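Local coordinates for citrate lyase subunit beta-like protein (Mycobacterium tuberculosis H37Rv, PDB 6CHU) that is a magnesium-dependent lyase of the HpcH/HpaI aldolase family, probably acting in itaconate dissimilation and leucine catabolism, at residues T95-K100 with I116-T121; M140-E145 with A185-H190; A105-L110 with A134-G139. All coordinates share one frame; numbering follows the deposited sequence. Where two conformers were deposited one is given.

Contact 1: residues T95-K100 with I116-T121; sequences TVMLPK and IALVET. With MG (magnesium ion), chain B.
Met97 pairs with Ile116 and Leu98 with Ala117 in parallel register, the axes of strand segments 95-98 and 116-119 approaching to 4.6 Å with their directions 12° apart. They are neighbouring strands of a TIM barrel, joined through helix 104-108 as a beta-alpha-beta unit. Three backbone hydrogen bonds fix the register: Ile116 N to Val96 O, Leu98 N to Ile116 O and Leu118 N to Leu98 O.

Met97 and Ile116 lie on the same face of the sheet. The Met97 chain runs extended as far as SD and then bends (chi3 -72°), which sets CE 4.0 Å from Ile116 CG2. Its CG also touches Leu118 CB, the two side chains crossing at an angle, and Met141 of the next strand touches both. Leu98 and Ala117 project from the other face.

Past the strand ends the contact becomes polar and enters the active site, for Glu120 binds substrate as well as metal. Its OE1 holds the magnesium ion at 2.1 Å, while OE2 accepts Lys100 N at 2.9 Å through its anti lone pair, with an N-H...O angle of 152°. Metal and backbone donor thus grip both oxygens and should restrict the carboxylate's rotation. Pro99 CB crowds the same oxygen, 3.2 Å from Glu120 OE2, and Lys100 passes obliquely across it, CD being 3.3 Å from Glu120 OE2. Lys100 NZ makes its salt bridges with Glu44 and Asp45 and a hydrogen bond with Asp146, the second protein ligand of the metal; its 4.0 Å separation from Glu120 OE2 is too long for a salt bridge. Thr121 OG1 bonds to Glu102 and caps Gly124 N. Metal-bound water 1 ties the two segments together, accepting from Lys100 NZ at 3.1 Å while also hydrogen-bonding to Glu120 OE2.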
# COMPACT_ATOMS: atom_id res chain seq x y z
N THR A 95 -1.65 -26.37 15.09
CA THR A 95 -1.56 -25.15 14.29
C THR A 95 -2.20 -25.40 12.93
O THR A 95 -1.86 -26.39 12.26
CB THR A 95 -0.10 -24.72 14.15
OG1 THR A 95 0.46 -24.51 15.45
CG2 THR A 95 0.02 -23.42 13.34
N VAL A 96 -3.13 -24.54 12.56
CA VAL A 96 -3.81 -24.65 11.27
C VAL A 96 -3.51 -23.42 10.42
O VAL A 96 -3.23 -22.33 10.93
CB VAL A 96 -5.34 -24.82 11.43
CG1 VAL A 96 -5.66 -26.14 12.14
CG2 VAL A 96 -5.95 -23.63 12.17
N MET A 97 -3.58 -23.61 9.11
CA MET A 97 -3.48 -22.53 8.14
C MET A 97 -4.87 -22.31 7.57
O MET A 97 -5.50 -23.25 7.07
CB MET A 97 -2.47 -22.87 7.03
CG MET A 97 -2.38 -21.79 5.96
SD MET A 97 -1.15 -22.19 4.69
CE MET A 97 0.37 -21.95 5.59
N LEU A 98 -5.35 -21.06 7.65
CA LEU A 98 -6.69 -20.71 7.23
C LEU A 98 -6.64 -20.03 5.87
O LEU A 98 -6.17 -18.88 5.78
CB LEU A 98 -7.34 -19.78 8.25
CG LEU A 98 -8.72 -19.23 7.84
CD1 LEU A 98 -9.76 -20.31 7.81
CD2 LEU A 98 -9.13 -18.07 8.76
N PRO A 99 -7.10 -20.66 4.79
CA PRO A 99 -7.08 -20.00 3.48
C PRO A 99 -8.23 -19.02 3.36
O PRO A 99 -9.23 -19.10 4.09
CB PRO A 99 -7.25 -21.18 2.51
CG PRO A 99 -8.17 -22.10 3.26
CD PRO A 99 -7.76 -21.98 4.73
N LYS A 100 -8.10 -18.11 2.40
CA LYS A 100 -9.08 -17.05 2.19
C LYS A 100 -9.43 -16.37 3.51
O LYS A 100 -10.59 -16.03 3.76
CB LYS A 100 -10.34 -17.58 1.49
CG LYS A 100 -10.17 -17.88 -0.03
CD LYS A 100 -9.49 -19.24 -0.28
CE LYS A 100 -9.27 -19.49 -1.78
NZ LYS A 100 -8.82 -20.89 -2.05
N ILE A 116 -2.26 -19.76 11.22
CA ILE A 116 -1.56 -19.01 10.19
C ILE A 116 -2.62 -18.57 9.19
O ILE A 116 -3.22 -19.40 8.51
CB ILE A 116 -0.46 -19.85 9.52
CG1 ILE A 116 0.54 -20.28 10.59
CG2 ILE A 116 0.24 -19.05 8.40
CD1 ILE A 116 1.59 -21.26 10.13
N ALA A 117 -2.86 -17.26 9.11
CA ALA A 117 -3.88 -16.72 8.23
C ALA A 117 -3.28 -16.51 6.85
O ALA A 117 -2.27 -15.80 6.70
CB ALA A 117 -4.44 -15.41 8.78
N LEU A 118 -3.88 -17.13 5.84
CA LEU A 118 -3.44 -17.01 4.46
C LEU A 118 -4.38 -16.02 3.79
O LEU A 118 -5.54 -16.34 3.48
CB LEU A 118 -3.43 -18.38 3.77
CG LEU A 118 -3.32 -18.42 2.24
CD1 LEU A 118 -2.09 -17.66 1.75
CD2 LEU A 118 -3.28 -19.88 1.77
N VAL A 119 -3.89 -14.80 3.59
CA VAL A 119 -4.65 -13.74 2.94
C VAL A 119 -4.46 -13.85 1.43
O VAL A 119 -3.33 -13.78 0.93
CB VAL A 119 -4.21 -12.36 3.46
CG1 VAL A 119 -4.84 -11.24 2.62
CG2 VAL A 119 -4.61 -12.20 4.94
N GLU A 120 -5.57 -14.03 0.71
CA GLU A 120 -5.53 -14.22 -0.74
C GLU A 120 -6.81 -13.71 -1.38
O GLU A 120 -7.23 -14.21 -2.43
CB GLU A 120 -5.29 -15.72 -1.08
CG GLU A 120 -6.18 -16.69 -0.31
CD GLU A 120 -5.77 -18.14 -0.46
OE1 GLU A 120 -4.97 -18.45 -1.38
OE2 GLU A 120 -6.24 -18.97 0.36
N THR A 121 -7.45 -12.72 -0.76
CA THR A 121 -8.61 -12.03 -1.31
C THR A 121 -8.50 -10.56 -0.93
O THR A 121 -7.76 -10.19 -0.01
CB THR A 121 -9.95 -12.57 -0.78
OG1 THR A 121 -10.07 -12.26 0.61
CG2 THR A 121 -10.05 -14.08 -0.97
MG MG B . -4.83 -20.22 -2.53
O HOH W 1 -5.95 -21.19 -1.05
O HOH W 2 -3.64 -19.09 -3.96
O HOH W 3 -4.86 -21.98 -3.71

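Contact 2: residues M140-E145 with A185-H190; sequences MMWGAE and ALDAVH
The indole of Trp142 has Ala188 CB over one face and Asp187 OD1 at its edge. The methyl sits 3.7 Å from the centroid of the five-membered ring and 21° off its normal, a CH-pi contact displaced toward the rim, with Trp142 CE2 its nearest ring atom at 3.4 Å. At the edge, Trp142 NE1 donates to Asp187 OD1 over 2.8 Å; the N-H...O angle of 173° and the acceptor's place in the ring plane mark a straight bond. Ring and carboxylate are turned 34° against each other. Tyr163 adds an edge-to-face ring contact.

The ring and its partners belong to two adjacent parallel strands of the TIM barrel and the turns that follow them, the strands being joined by Leu186 N donating to Met140 O. Met141 reaches across with CG 3.8 Å from Leu186 CB, the side chains crossing at about a right angle. Farther on, water 6 bridges Glu145 OE2 and Val189 O.

Asp187 gives its other oxygen, OD2, to a salt bridge with Arg171, so its two oxygens link the indole to helix 165-180, an arrangement that should restrict rotation of the carboxylate and stabilise its negative charge.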
# COMPACT_ATOMS: atom_id res chain seq x y z
N MET A 140 1.19 -14.77 9.25
CA MET A 140 0.45 -14.28 8.10
C MET A 140 1.16 -14.76 6.84
O MET A 140 2.38 -14.63 6.73
CB MET A 140 0.35 -12.76 8.06
CG MET A 140 -0.24 -12.09 9.31
SD MET A 140 -2.03 -12.32 9.35
CE MET A 140 -2.54 -11.23 8.03
N MET A 141 0.39 -15.29 5.91
CA MET A 141 0.85 -15.65 4.58
C MET A 141 -0.00 -14.91 3.56
O MET A 141 -1.11 -14.45 3.87
CB MET A 141 0.75 -17.18 4.36
CG MET A 141 1.41 -17.69 3.10
SD MET A 141 1.14 -19.48 3.01
CE MET A 141 1.63 -19.75 1.30
N TRP A 142 0.50 -14.79 2.33
CA TRP A 142 -0.34 -14.27 1.27
C TRP A 142 -0.30 -15.22 0.08
O TRP A 142 0.60 -16.06 -0.04
CB TRP A 142 0.07 -12.84 0.87
CG TRP A 142 1.35 -12.76 0.10
CD1 TRP A 142 2.61 -12.97 0.57
CD2 TRP A 142 1.48 -12.43 -1.28
NE1 TRP A 142 3.54 -12.79 -0.44
CE2 TRP A 142 2.87 -12.46 -1.59
CE3 TRP A 142 0.57 -12.10 -2.29
CZ2 TRP A 142 3.35 -12.19 -2.87
CZ3 TRP A 142 1.06 -11.82 -3.56
CH2 TRP A 142 2.44 -11.87 -3.84
N GLY A 143 -1.32 -15.12 -0.77
CA GLY A 143 -1.41 -15.99 -1.93
C GLY A 143 -1.78 -15.24 -3.19
O GLY A 143 -2.88 -14.70 -3.29
N ALA A 144 -0.87 -15.20 -4.17
CA ALA A 144 -1.07 -14.31 -5.31
C ALA A 144 -2.13 -14.84 -6.26
O ALA A 144 -2.91 -14.06 -6.83
CB ALA A 144 0.26 -14.10 -6.04
N GLU A 145 -2.19 -16.16 -6.48
CA GLU A 145 -3.08 -16.66 -7.52
C GLU A 145 -4.55 -16.55 -7.12
O GLU A 145 -5.38 -16.15 -7.94
CB GLU A 145 -2.71 -18.09 -7.89
CG GLU A 145 -1.41 -18.16 -8.66
CD GLU A 145 -0.19 -17.99 -7.78
OE1 GLU A 145 -0.31 -18.17 -6.54
OE2 GLU A 145 0.90 -17.67 -8.32
N ALA A 185 5.98 -14.06 9.20
CA ALA A 185 5.60 -13.61 7.87
C ALA A 185 6.03 -14.67 6.85
O ALA A 185 7.22 -14.99 6.76
CB ALA A 185 6.24 -12.26 7.53
N LEU A 186 5.07 -15.18 6.09
CA LEU A 186 5.32 -16.23 5.10
C LEU A 186 5.08 -15.69 3.70
O LEU A 186 4.00 -15.16 3.41
CB LEU A 186 4.41 -17.45 5.36
CG LEU A 186 4.58 -18.24 6.66
CD1 LEU A 186 4.00 -17.49 7.86
CD2 LEU A 186 3.85 -19.56 6.50
N ASP A 187 6.08 -15.84 2.83
CA ASP A 187 5.96 -15.34 1.46
C ASP A 187 5.29 -16.38 0.57
O ASP A 187 5.36 -17.58 0.83
CB ASP A 187 7.33 -14.96 0.89
CG ASP A 187 7.25 -13.98 -0.27
OD1 ASP A 187 6.28 -13.21 -0.35
OD2 ASP A 187 8.17 -13.98 -1.11
N ALA A 188 4.64 -15.89 -0.49
CA ALA A 188 3.80 -16.71 -1.36
C ALA A 188 4.62 -17.72 -2.18
O ALA A 188 5.81 -17.54 -2.45
CB ALA A 188 2.99 -15.82 -2.31
N VAL A 189 3.92 -18.78 -2.61
CA VAL A 189 4.55 -19.86 -3.36
C VAL A 189 4.91 -19.40 -4.76
O VAL A 189 4.27 -18.52 -5.35
CB VAL A 189 3.62 -21.09 -3.42
CG1 VAL A 189 3.36 -21.65 -2.04
CG2 VAL A 189 2.31 -20.75 -4.13
N HIS A 190 5.94 -20.03 -5.31
CA HIS A 190 6.41 -19.79 -6.67
C HIS A 190 5.89 -20.95 -7.50
O HIS A 190 6.47 -22.04 -7.47
CB HIS A 190 7.93 -19.71 -6.69
CG HIS A 190 8.48 -19.07 -7.92
ND1 HIS A 190 8.62 -17.71 -8.05
CD2 HIS A 190 8.95 -19.62 -9.07
CE1 HIS A 190 9.14 -17.44 -9.24
NE2 HIS A 190 9.35 -18.58 -9.87
O HOH W 4 0.98 -18.44 -1.76
O HOH W 5 1.50 -17.36 -4.83
O HOH W 6 3.68 -18.02 -8.04

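Contact 3: residues A105-L110 with A134-G139; sequences AQVIEL and ADPTVG
Val107 carries the close part of this contact, pointing one methyl from helix 104-108 into the turn that leads into strand 137-142. Its CG1, anti to the backbone N (chi1 174°), meets three residues. Val107 CG1 lies 3.7 Å from Pro136 CB. Ala134 CB is 3.9 Å from Val107 CG1. The shortest approach, 3.4 Å, is that of Val107 CG1 to Thr137 OG1. Ala134 to Thr137 form a type I beta turn, closed by Thr137 N donating to Ala134 O at 3.0 Å, and this curvature brings the three partners round a single methyl. The Thr137 hydroxyl meets the valine only by van der Waals contact; its hydrogen bond goes to Ile131 O. On the barrel side, Val115 of strand 114-119 touches both Val107 and Pro136 and continues the apolar layer.

The outer side is looser. Ile108 is exposed and runs past the turn, its CG1 4.2 Å from Pro136 CD and 4.4 Å from Ala134 CB. The proline ring nevertheless rests against the helix backbone, Pro136 CG lying 4.1 Å from Ile108 CA. Only 210 Å² is buried between the segments, both sides summed, and the interactions that join them are apolar.

The side chain of Val107 stands about 12 Å from that of Glu120 (nearest atoms), away from this metal-binding residue. The short helix connecting strands 95-98 and 114-119 here meets the turn that enters strand 137-142, the next but one, an arrangement that belongs to the outer layer of a beta/alpha (TIM) barrel.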
# COMPACT_ATOMS: atom_id res chain seq x y z
N ALA A 105 -12.78 -12.48 13.04
CA ALA A 105 -13.75 -13.46 13.52
C ALA A 105 -13.49 -14.86 12.94
O ALA A 105 -13.68 -15.87 13.63
CB ALA A 105 -15.18 -13.00 13.19
N GLN A 106 -13.04 -14.93 11.68
CA GLN A 106 -12.71 -16.24 11.11
C GLN A 106 -11.53 -16.88 11.83
O GLN A 106 -11.49 -18.11 11.98
CB GLN A 106 -12.40 -16.12 9.61
CG GLN A 106 -13.63 -16.05 8.73
CD GLN A 106 -13.27 -16.02 7.25
OE1 GLN A 106 -12.10 -15.83 6.90
NE2 GLN A 106 -14.26 -16.24 6.39
N VAL A 107 -10.57 -16.07 12.27
CA VAL A 107 -9.44 -16.60 13.02
C VAL A 107 -9.88 -17.01 14.42
O VAL A 107 -9.53 -18.09 14.91
CB VAL A 107 -8.29 -15.58 13.07
CG1 VAL A 107 -7.17 -16.08 13.98
CG2 VAL A 107 -7.75 -15.30 11.67
N ILE A 108 -10.68 -16.17 15.07
CA ILE A 108 -11.11 -16.43 16.44
C ILE A 108 -11.94 -17.70 16.52
O ILE A 108 -11.87 -18.45 17.51
CB ILE A 108 -11.85 -15.19 16.98
CG1 ILE A 108 -10.85 -14.06 17.22
CG2 ILE A 108 -12.63 -15.52 18.27
CD1 ILE A 108 -11.51 -12.70 17.40
N GLU A 109 -12.73 -18.00 15.48
CA GLU A 109 -13.55 -19.21 15.59
C GLU A 109 -12.73 -20.49 15.52
O GLU A 109 -13.29 -21.58 15.72
CB GLU A 109 -14.66 -19.22 14.53
CG GLU A 109 -14.21 -19.27 13.09
CD GLU A 109 -15.38 -19.23 12.12
OE1 GLU A 109 -15.15 -19.22 10.89
OE2 GLU A 109 -16.53 -19.20 12.60
N LEU A 110 -11.43 -20.39 15.28
CA LEU A 110 -10.52 -21.53 15.32
C LEU A 110 -9.81 -21.69 16.66
O LEU A 110 -9.10 -22.69 16.84
CB LEU A 110 -9.48 -21.41 14.20
CG LEU A 110 -10.08 -21.32 12.79
CD1 LEU A 110 -9.01 -21.05 11.70
CD2 LEU A 110 -10.88 -22.60 12.47
N ALA A 134 -5.54 -10.68 15.77
CA ALA A 134 -6.41 -11.65 16.43
C ALA A 134 -5.60 -12.57 17.33
O ALA A 134 -4.51 -13.01 16.97
CB ALA A 134 -7.18 -12.47 15.39
N ASP A 135 -6.14 -12.87 18.52
CA ASP A 135 -5.36 -13.62 19.51
C ASP A 135 -4.84 -14.97 19.02
O ASP A 135 -3.71 -15.33 19.41
CB ASP A 135 -6.20 -13.80 20.79
CG ASP A 135 -6.10 -12.61 21.74
OD1 ASP A 135 -5.26 -11.71 21.51
OD2 ASP A 135 -6.87 -12.58 22.72
N PRO A 136 -5.55 -15.76 18.21
CA PRO A 136 -4.98 -17.04 17.75
C PRO A 136 -3.87 -16.91 16.71
O PRO A 136 -3.18 -17.90 16.47
CB PRO A 136 -6.19 -17.78 17.16
CG PRO A 136 -7.37 -17.14 17.83
CD PRO A 136 -6.99 -15.69 17.86
N THR A 137 -3.70 -15.75 16.08
CA THR A 137 -2.81 -15.66 14.93
C THR A 137 -1.36 -15.81 15.37
O THR A 137 -0.91 -15.14 16.31
CB THR A 137 -3.00 -14.33 14.21
OG1 THR A 137 -4.35 -14.23 13.73
CG2 THR A 137 -2.03 -14.20 13.02
N VAL A 138 -0.62 -16.70 14.71
CA VAL A 138 0.82 -16.81 14.90
C VAL A 138 1.60 -16.49 13.63
O VAL A 138 2.83 -16.34 13.71
CB VAL A 138 1.23 -18.19 15.45
CG1 VAL A 138 0.58 -18.44 16.82
CG2 VAL A 138 0.89 -19.31 14.46
N GLY A 139 0.93 -16.37 12.49
CA GLY A 139 1.61 -16.03 11.25
C GLY A 139 0.64 -15.51 10.22
O GLY A 139 -0.56 -15.77 10.28

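In the fold
Strands 95-98, 114-119, 137-142 and 184-187 stand side by side in the closed eight-stranded barrel, and the three contacts sample this arc. Contact 1 joins the first two and contact 2 the last two; their centres are about 10 Å apart, and Ala117 O to Met141 N and Val119 N to Met141 O probably hydrogen-bond between them. Contact 3, at the beginning of strand 137-142, lies about 10 Å from contact 1 but about 18 Å from contact 2, between centres. Along the chain contacts 1 and 3 interleave, whereas contact 2 opens after both have closed. Magnesium, bound by Glu120 and close to Gly143, sits beyond the strands' C-terminal ends, so contacts 1 and 2 flank the active site and contact 3 lies toward the other end.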